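Local structure of endoglucanase (Humicola insolens, 1DYS) at residues N224-S229 with T298-V303; P293-T298 with D304-V309. The protein hydrolyses internal beta-1,4-glucosidic linkages of cellulose as a family 6 endoglucanase and so takes part in the recycling of plant biomass. All coordinates share one frame; numbering follows the deposited sequence.

From the N terminus, the chain first reaches 224-229, in the loop between strand 215-218 and helix 243-255; it then passes through that helix and strand 262-266 before arriving at 293-309. Contact 1 closes this long excursion, its segments 69 residues apart at their closest ends, by setting Tyr226 against the loop 298-303. Contact 2 closes a much shorter one, folding 293-298 back along strand 303-307 through one antiparallel bridge. The two cross: 224-229 precedes both segments of contact 2, 299-303 falls between them, and Thr298 is shared. They also touch, Tyr226 CD2 lying 3.7 Å from Ile306 CD1, so the 224-229 loop, the 293-303 connection and strand 303-307 pack together.

Contact 1: residues N224-S229 with T298-V303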
ATOM      1  N   ASN A 224       0.739 -12.151  20.957  1.00 13.31           N
ATOM      2  CA  ASN A 224       0.679 -13.216  21.959  1.00 14.52           C
ATOM      3  C   ASN A 224       1.962 -13.242  22.787  1.00 16.01           C
ATOM      4  O   ASN A 224       3.030 -12.851  22.347  1.00 16.80           O
ATOM      5  CB  ASN A 224       0.512 -14.555  21.269  1.00 13.57           C
ATOM      6  CG  ASN A 224      -0.711 -14.740  20.411  1.00 12.50           C
ATOM      7  OD1 ASN A 224      -1.685 -14.030  20.634  1.00 19.32           O
ATOM      8  ND2 ASN A 224      -0.688 -15.694  19.477  1.00 16.34           N
ATOM      9  N   PRO A 225       1.815 -13.571  24.069  1.00 17.76           N
ATOM     10  CA  PRO A 225       2.968 -13.672  24.947  1.00 14.38           C
ATOM     11  C   PRO A 225       3.713 -14.955  24.640  1.00 18.93           C
ATOM     12  O   PRO A 225       3.113 -15.939  24.214  1.00 16.45           O
ATOM     13  CB  PRO A 225       2.349 -13.738  26.367  1.00 17.67           C
ATOM     14  CG  PRO A 225       1.033 -14.392  26.064  1.00 20.92           C
ATOM     15  CD  PRO A 225       0.576 -14.049  24.648  1.00 17.10           C
ATOM     16  N   TYR A 226       5.027 -14.903  24.805  1.00 21.84           N
ATOM     17  CA  TYR A 226       5.881 -16.062  24.629  1.00 18.19           C
ATOM     18  C   TYR A 226       5.532 -17.097  25.703  1.00 19.97           C
ATOM     19  O   TYR A 226       5.134 -18.207  25.408  1.00 21.67           O
ATOM     20  CB  TYR A 226       7.364 -15.691  24.708  1.00 14.39           C
ATOM     21  CG  TYR A 226       8.254 -16.917  24.639  1.00 17.51           C
ATOM     22  CD1 TYR A 226       8.333 -17.681  23.491  1.00 21.80           C
ATOM     23  CD2 TYR A 226       9.017 -17.308  25.724  1.00 22.13           C
ATOM     24  CE1 TYR A 226       9.124 -18.809  23.394  1.00 25.82           C
ATOM     25  CE2 TYR A 226       9.820 -18.433  25.648  1.00 24.30           C
ATOM     26  CZ  TYR A 226       9.878 -19.178  24.497  1.00 23.10           C
ATOM     27  OH  TYR A 226      10.655 -20.299  24.408  1.00 26.30           O
ATOM     28  N   SER A 227       5.617 -16.716  26.983  1.00 23.66           N
ATOM     29  CA  SER A 227       5.388 -17.714  28.033  1.00 24.42           C
ATOM     30  C   SER A 227       4.660 -17.099  29.231  1.00 23.09           C
ATOM     31  O   SER A 227       5.192 -16.116  29.747  1.00 29.17           O
ATOM     32  CB  SER A 227       6.753 -18.242  28.504  1.00 25.47           C
ATOM     33  OG  SER A 227       6.608 -19.268  29.479  1.00 37.46           O
ATOM     34  N   THR A 228       3.505 -17.649  29.546  1.00 27.13           N
ATOM     35  CA  THR A 228       2.784 -17.144  30.717  1.00 28.02           C
ATOM     36  C   THR A 228       1.903 -18.225  31.316  1.00 23.08           C
ATOM     37  O   THR A 228       1.316 -19.114  30.719  1.00 27.84           O
ATOM     38  CB  THR A 228       1.998 -15.854  30.466  1.00 33.27           C
ATOM     39  OG1 THR A 228       1.185 -15.579  31.634  1.00 35.88           O
ATOM     40  CG2 THR A 228       1.040 -15.962  29.308  1.00 25.38           C
ATOM     41  N   SER A 229       1.781 -18.121  32.657  1.00 29.62           N
ATOM     42  CA  SER A 229       0.952 -19.025  33.426  1.00 24.79           C
ATOM     43  C   SER A 229      -0.454 -18.454  33.580  1.00 30.28           C
ATOM     44  O   SER A 229      -1.340 -19.072  34.166  1.00 31.44           O
ATOM     45  CB  SER A 229       1.485 -19.305  34.832  1.00 29.37           C
ATOM     46  OG  SER A 229       2.073 -18.140  35.371  1.00 39.50           O
ATOM     47  N   THR A 298      15.708 -19.147  25.475  1.00 22.06           N
ATOM     48  CA  THR A 298      14.283 -19.332  25.303  1.00 21.60           C
ATOM     49  C   THR A 298      13.617 -20.290  26.258  1.00 21.86           C
ATOM     50  O   THR A 298      12.387 -20.398  26.345  1.00 28.44           O
ATOM     51  CB  THR A 298      14.019 -19.825  23.847  1.00 20.07           C
ATOM     52  OG1 THR A 298      14.555 -21.149  23.744  1.00 20.59           O
ATOM     53  CG2 THR A 298      14.709 -18.887  22.875  1.00 17.68           C
ATOM     54  N   ASN A 299      14.443 -21.104  26.934  1.00 26.27           N
ATOM     55  CA  ASN A 299      13.925 -22.112  27.861  1.00 27.86           C
ATOM     56  C   ASN A 299      12.964 -23.069  27.196  1.00 27.60           C
ATOM     57  O   ASN A 299      11.978 -23.515  27.796  1.00 33.49           O
ATOM     58  CB  ASN A 299      13.251 -21.388  29.037  1.00 29.99           C
ATOM     59  CG  ASN A 299      14.255 -20.637  29.880  1.00 41.81           C
ATOM     60  OD1 ASN A 299      14.043 -19.481  30.254  1.00 53.74           O
ATOM     61  ND2 ASN A 299      15.353 -21.324  30.187  1.00 51.24           N
ATOM     62  N   ASN A 300      13.181 -23.377  25.916  1.00 25.75           N
ATOM     63  CA  ASN A 300      12.367 -24.286  25.146  1.00 27.94           C
ATOM     64  C   ASN A 300      13.228 -24.766  23.980  1.00 24.49           C
ATOM     65  O   ASN A 300      13.679 -23.997  23.161  1.00 23.71           O
ATOM     66  CB  ASN A 300      11.077 -23.617  24.653  1.00 27.27           C
ATOM     67  CG  ASN A 300      10.193 -24.538  23.865  1.00 21.67           C
ATOM     68  OD1 ASN A 300      10.626 -25.493  23.244  1.00 23.30           O
ATOM     69  ND2 ASN A 300       8.869 -24.280  23.862  1.00 22.06           N
ATOM     70  N   PRO A 301      13.487 -26.055  23.948  1.00 29.89           N
ATOM     71  CA  PRO A 301      14.305 -26.742  22.981  1.00 30.80           C
ATOM     72  C   PRO A 301      13.848 -26.549  21.538  1.00 30.75           C
ATOM     73  O   PRO A 301      14.652 -26.576  20.612  1.00 25.94           O
ATOM     74  CB  PRO A 301      14.237 -28.266  23.265  1.00 25.23           C
ATOM     75  CG  PRO A 301      13.212 -28.357  24.360  1.00 30.76           C
ATOM     76  CD  PRO A 301      12.930 -27.000  24.941  1.00 33.01           C
ATOM     77  N   ASN A 302      12.539 -26.395  21.369  1.00 23.27           N
ATOM     78  CA  ASN A 302      11.933 -26.214  20.068  1.00 20.97           C
ATOM     79  C   ASN A 302      12.013 -24.773  19.598  1.00 24.01           C
ATOM     80  O   ASN A 302      11.542 -24.521  18.489  1.00 20.89           O
ATOM     81  CB  ASN A 302      10.435 -26.567  20.196  1.00 25.19           C
ATOM     82  CG  ASN A 302      10.276 -27.981  20.761  1.00 27.19           C
ATOM     83  OD1 ASN A 302       9.637 -28.203  21.790  1.00 25.05           O
ATOM     84  ND2 ASN A 302      10.854 -28.909  20.026  1.00 24.65           N
ATOM     85  N   VAL A 303      12.519 -23.880  20.420  1.00 18.61           N
ATOM     86  CA  VAL A 303      12.520 -22.457  20.034  1.00 20.42           C
ATOM     87  C   VAL A 303      13.964 -21.976  19.938  1.00 24.90           C
ATOM     88  O   VAL A 303      14.660 -21.783  20.931  1.00 21.13           O
ATOM     89  CB  VAL A 303      11.694 -21.607  21.010  1.00 18.54           C
ATOM     90  CG1 VAL A 303      11.673 -20.139  20.557  1.00 18.31           C
ATOM     91  CG2 VAL A 303      10.239 -22.065  21.099  1.00 19.58           C
TER
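The ring of Tyr226 meets the 298-303 loop with its phenol end: the carbonyl oxygen of Thr298 lies at the ring edge, in its plane, while Val303 approaches the ring obliquely, its CG1 4.0 Å from Tyr226 CE1. The hydroxyl makes the one hydrogen bond of the contact, from Tyr226 OH to Thr298 O at 2.6 Å. The donor meets that oxygen at a C=O...O angle of 127° and stands 29° out of the carbonyl plane. With CG anti to the backbone nitrogen (chi1 175°), the ring is directed from its own loop to the 298-303 loop. A tyrosine suits the place because its apolar ring packs along the way and a donor sits at its end. Beside the bond, Asn300 CB lies 3.4 Å from Tyr226 OH, and Val303 CG2 packs at 3.8 Å from the same oxygen. The loop that presents these groups is stiffened from within. Asn300 to Val303 form a type I beta turn, closed by Val303 N to Asn300 O, and Asn300 OD1 accepts from Asn302 N at 2.8 Å in an Asx turn, a role that fits asparagine. Asn300 ND2 hydrogen-bonds Ser244 OG and Thr248 OG1 of helix 243-255. Tyr226 also packs on Ser244, and both Tyr226 and Val303 rest on Ile265 of strand 262-266, placing the contact between that helix and the sheet strand beside 303-307.

Contact 2: residues P293-T298 with D304-V309; sequences PFTTNT and DAIVWV
Thr295 and Ile306 face each other as an antiparallel, hydrogen-bonded pair, and here the packing is closest. Ile306 N gives to Thr295 O at 2.9 Å, nearly along the C=O axis, and Thr295 N returns a bond to Ile306 O at 3.2 Å. Phe294 CA adds a CA-H...O contact to Ile306 O at 3.2 Å. A chi1 of 158° sets Phe294 CG opposite the backbone nitrogen, and the ring slants against small apolar groups of the strand, CE1 at 3.8 Å from Ala305 CB and CD1 at 4.1 Å from Val307 CG1; the short alanine lets the ring come near. This single bridge is added to strand 303-307, which pairs in parallel with 262-266 in the distorted alpha/beta barrel of family 6. Leu11 of strand 10-11 touches both Phe294 and Val307. Cutting Phe294 back to an alanine would probably leave Ala305 CB and Val307 CG1 without their aromatic neighbour and open a gap beside Leu11. Toward solvent, partly exposed Thr296 offers a marginal contact, CG2 3.6 Å from Asp304 O, and exposed Asn297 points its CB away, its N bonded to Thr295 OG1 in an ST turn. At the buried opposite end Trp308 NE1 lies 3.7 Å from Pro293 CA and bonds Gln292 O.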
ATOM      1  N   PRO A 293      13.504  -8.403  24.000  1.00 19.51           N
ATOM      2  CA  PRO A 293      14.436  -8.270  22.875  1.00 16.62           C
ATOM      3  C   PRO A 293      15.032  -9.618  22.524  1.00 17.64           C
ATOM      4  O   PRO A 293      15.008 -10.577  23.285  1.00 19.12           O
ATOM      5  CB  PRO A 293      15.514  -7.265  23.309  1.00 21.39           C
ATOM      6  CG  PRO A 293      14.768  -6.533  24.431  1.00 21.89           C
ATOM      7  CD  PRO A 293      13.959  -7.624  25.141  1.00 20.59           C
ATOM      8  N   PHE A 294      15.643  -9.678  21.325  1.00 15.74           N
ATOM      9  CA  PHE A 294      16.233 -10.909  20.870  1.00 18.02           C
ATOM     10  C   PHE A 294      17.084 -11.616  21.941  1.00 19.91           C
ATOM     11  O   PHE A 294      17.915 -11.007  22.588  1.00 19.02           O
ATOM     12  CB  PHE A 294      17.086 -10.641  19.618  1.00 18.48           C
ATOM     13  CG  PHE A 294      18.125 -11.712  19.382  1.00 18.57           C
ATOM     14  CD1 PHE A 294      17.752 -12.909  18.820  1.00 17.71           C
ATOM     15  CD2 PHE A 294      19.452 -11.536  19.738  1.00 20.19           C
ATOM     16  CE1 PHE A 294      18.679 -13.921  18.629  1.00 22.25           C
ATOM     17  CE2 PHE A 294      20.389 -12.530  19.540  1.00 17.34           C
ATOM     18  CZ  PHE A 294      20.012 -13.742  18.988  1.00 17.52           C
ATOM     19  N   THR A 295      16.869 -12.936  21.987  1.00 18.12           N
ATOM     20  CA  THR A 295      17.662 -13.800  22.857  1.00 19.71           C
ATOM     21  C   THR A 295      17.547 -15.245  22.406  1.00 18.88           C
ATOM     22  O   THR A 295      16.506 -15.646  21.857  1.00 20.71           O
ATOM     23  CB  THR A 295      17.270 -13.647  24.349  1.00 16.83           C
ATOM     24  OG1 THR A 295      18.191 -14.499  25.096  1.00 22.18           O
ATOM     25  CG2 THR A 295      15.867 -14.130  24.610  1.00 26.18           C
ATOM     26  N   THR A 296      18.595 -16.051  22.690  1.00 18.59           N
ATOM     27  CA  THR A 296      18.515 -17.474  22.417  1.00 19.93           C
ATOM     28  C   THR A 296      18.229 -18.226  23.728  1.00 22.13           C
ATOM     29  O   THR A 296      18.019 -19.437  23.721  1.00 20.87           O
ATOM     30  CB  THR A 296      19.785 -18.063  21.788  1.00 26.99           C
ATOM     31  OG1 THR A 296      20.931 -17.628  22.554  1.00 23.44           O
ATOM     32  CG2 THR A 296      20.057 -17.613  20.365  1.00 23.00           C
ATOM     33  N   ASN A 297      18.125 -17.475  24.818  1.00 24.08           N
ATOM     34  CA  ASN A 297      17.770 -18.046  26.146  1.00 23.19           C
ATOM     35  C   ASN A 297      16.250 -18.172  26.187  1.00 21.04           C
ATOM     36  O   ASN A 297      15.523 -17.386  26.806  1.00 25.87           O
ATOM     37  CB  ASN A 297      18.241 -17.065  27.208  1.00 28.03           C
ATOM     38  CG  ASN A 297      19.724 -16.894  27.421  1.00 44.66           C
ATOM     39  OD1 ASN A 297      20.564 -17.760  27.150  1.00 51.46           O
ATOM     40  ND2 ASN A 297      20.120 -15.731  27.957  1.00 44.39           N
ATOM     41  N   THR A 298      15.708 -19.147  25.475  1.00 22.06           N
ATOM     42  CA  THR A 298      14.283 -19.332  25.303  1.00 21.60           C
ATOM     43  C   THR A 298      13.617 -20.290  26.258  1.00 21.86           C
ATOM     44  O   THR A 298      12.387 -20.398  26.345  1.00 28.44           O
ATOM     45  CB  THR A 298      14.019 -19.825  23.847  1.00 20.07           C
ATOM     46  OG1 THR A 298      14.555 -21.149  23.744  1.00 20.59           O
ATOM     47  CG2 THR A 298      14.709 -18.887  22.875  1.00 17.68           C
ATOM     48  N   ASP A 304      14.464 -21.813  18.710  1.00 19.18           N
ATOM     49  CA  ASP A 304      15.769 -21.283  18.458  1.00 15.86           C
ATOM     50  C   ASP A 304      16.012 -19.879  19.046  1.00 17.85           C
ATOM     51  O   ASP A 304      17.081 -19.533  19.548  1.00 20.58           O
ATOM     52  CB  ASP A 304      16.106 -21.155  16.960  1.00 19.27           C
ATOM     53  CG  ASP A 304      16.471 -22.458  16.284  1.00 22.98           C
ATOM     54  OD1 ASP A 304      16.834 -23.439  16.961  1.00 22.43           O
ATOM     55  OD2 ASP A 304      16.410 -22.522  15.032  1.00 18.86           O
ATOM     56  N   ALA A 305      15.036 -18.984  18.915  1.00 17.98           N
ATOM     57  CA  ALA A 305      15.262 -17.629  19.404  1.00 17.71           C
ATOM     58  C   ALA A 305      13.969 -16.838  19.514  1.00 19.11           C
ATOM     59  O   ALA A 305      12.976 -17.131  18.836  1.00 17.63           O
ATOM     60  CB  ALA A 305      16.225 -16.879  18.475  1.00 18.77           C
ATOM     61  N   ILE A 306      13.997 -15.881  20.424  1.00 18.04           N
ATOM     62  CA  ILE A 306      12.949 -14.857  20.471  1.00 15.41           C
ATOM     63  C   ILE A 306      13.531 -13.737  19.619  1.00 13.99           C
ATOM     64  O   ILE A 306      14.721 -13.442  19.737  1.00 17.21           O
ATOM     65  CB  ILE A 306      12.597 -14.345  21.893  1.00 17.17           C
ATOM     66  CG1 ILE A 306      11.834 -15.477  22.581  1.00 18.89           C
ATOM     67  CG2 ILE A 306      11.802 -13.037  21.804  1.00 15.71           C
ATOM     68  CD1 ILE A 306      11.725 -15.460  24.084  1.00 24.44           C
ATOM     69  N   VAL A 307      12.794 -13.244  18.621  1.00 14.07           N
ATOM     70  CA  VAL A 307      13.231 -12.168  17.752  1.00 16.02           C
ATOM     71  C   VAL A 307      12.178 -11.061  17.695  1.00 14.25           C
ATOM     72  O   VAL A 307      11.087 -11.164  18.305  1.00 12.07           O
ATOM     73  CB  VAL A 307      13.486 -12.691  16.297  1.00 10.04           C
ATOM     74  CG1 VAL A 307      14.650 -13.680  16.292  1.00 18.88           C
ATOM     75  CG2 VAL A 307      12.190 -13.324  15.786  1.00 15.95           C
ATOM     76  N   TRP A 308      12.491  -9.920  17.090  1.00 14.38           N
ATOM     77  CA  TRP A 308      11.504  -8.906  16.711  1.00 13.45           C
ATOM     78  C   TRP A 308      11.427  -8.912  15.166  1.00 12.10           C
ATOM     79  O   TRP A 308      12.448  -8.758  14.468  1.00 15.65           O
ATOM     80  CB  TRP A 308      11.787  -7.489  17.164  1.00 13.60           C
ATOM     81  CG  TRP A 308      11.694  -7.193  18.619  1.00 13.39           C
ATOM     82  CD1 TRP A 308      11.563  -8.078  19.632  1.00 15.59           C
ATOM     83  CD2 TRP A 308      11.698  -5.882  19.191  1.00 10.36           C
ATOM     84  NE1 TRP A 308      11.475  -7.397  20.846  1.00 15.23           N
ATOM     85  CE2 TRP A 308      11.570  -6.064  20.590  1.00 12.08           C
ATOM     86  CE3 TRP A 308      11.801  -4.584  18.662  1.00 12.71           C
ATOM     87  CZ2 TRP A 308      11.579  -4.948  21.440  1.00 14.21           C
ATOM     88  CZ3 TRP A 308      11.806  -3.501  19.510  1.00 14.85           C
ATOM     89  CH2 TRP A 308      11.666  -3.700  20.893  1.00 16.00           C
ATOM     90  N   VAL A 309      10.196  -9.127  14.674  1.00 13.08           N
ATOM     91  CA  VAL A 309      10.036  -9.169  13.208  1.00 11.26           C
ATOM     92  C   VAL A 309       9.212  -7.958  12.785  1.00 10.78           C
ATOM     93  O   VAL A 309       9.706  -7.142  12.043  1.00 13.32           O
ATOM     94  CB  VAL A 309       9.368 -10.499  12.835  1.00  8.84           C
ATOM     95  CG1 VAL A 309       9.338 -10.621  11.312  1.00 10.12           C
ATOM     96  CG2 VAL A 309      10.076 -11.705  13.444  1.00 15.13           C
TER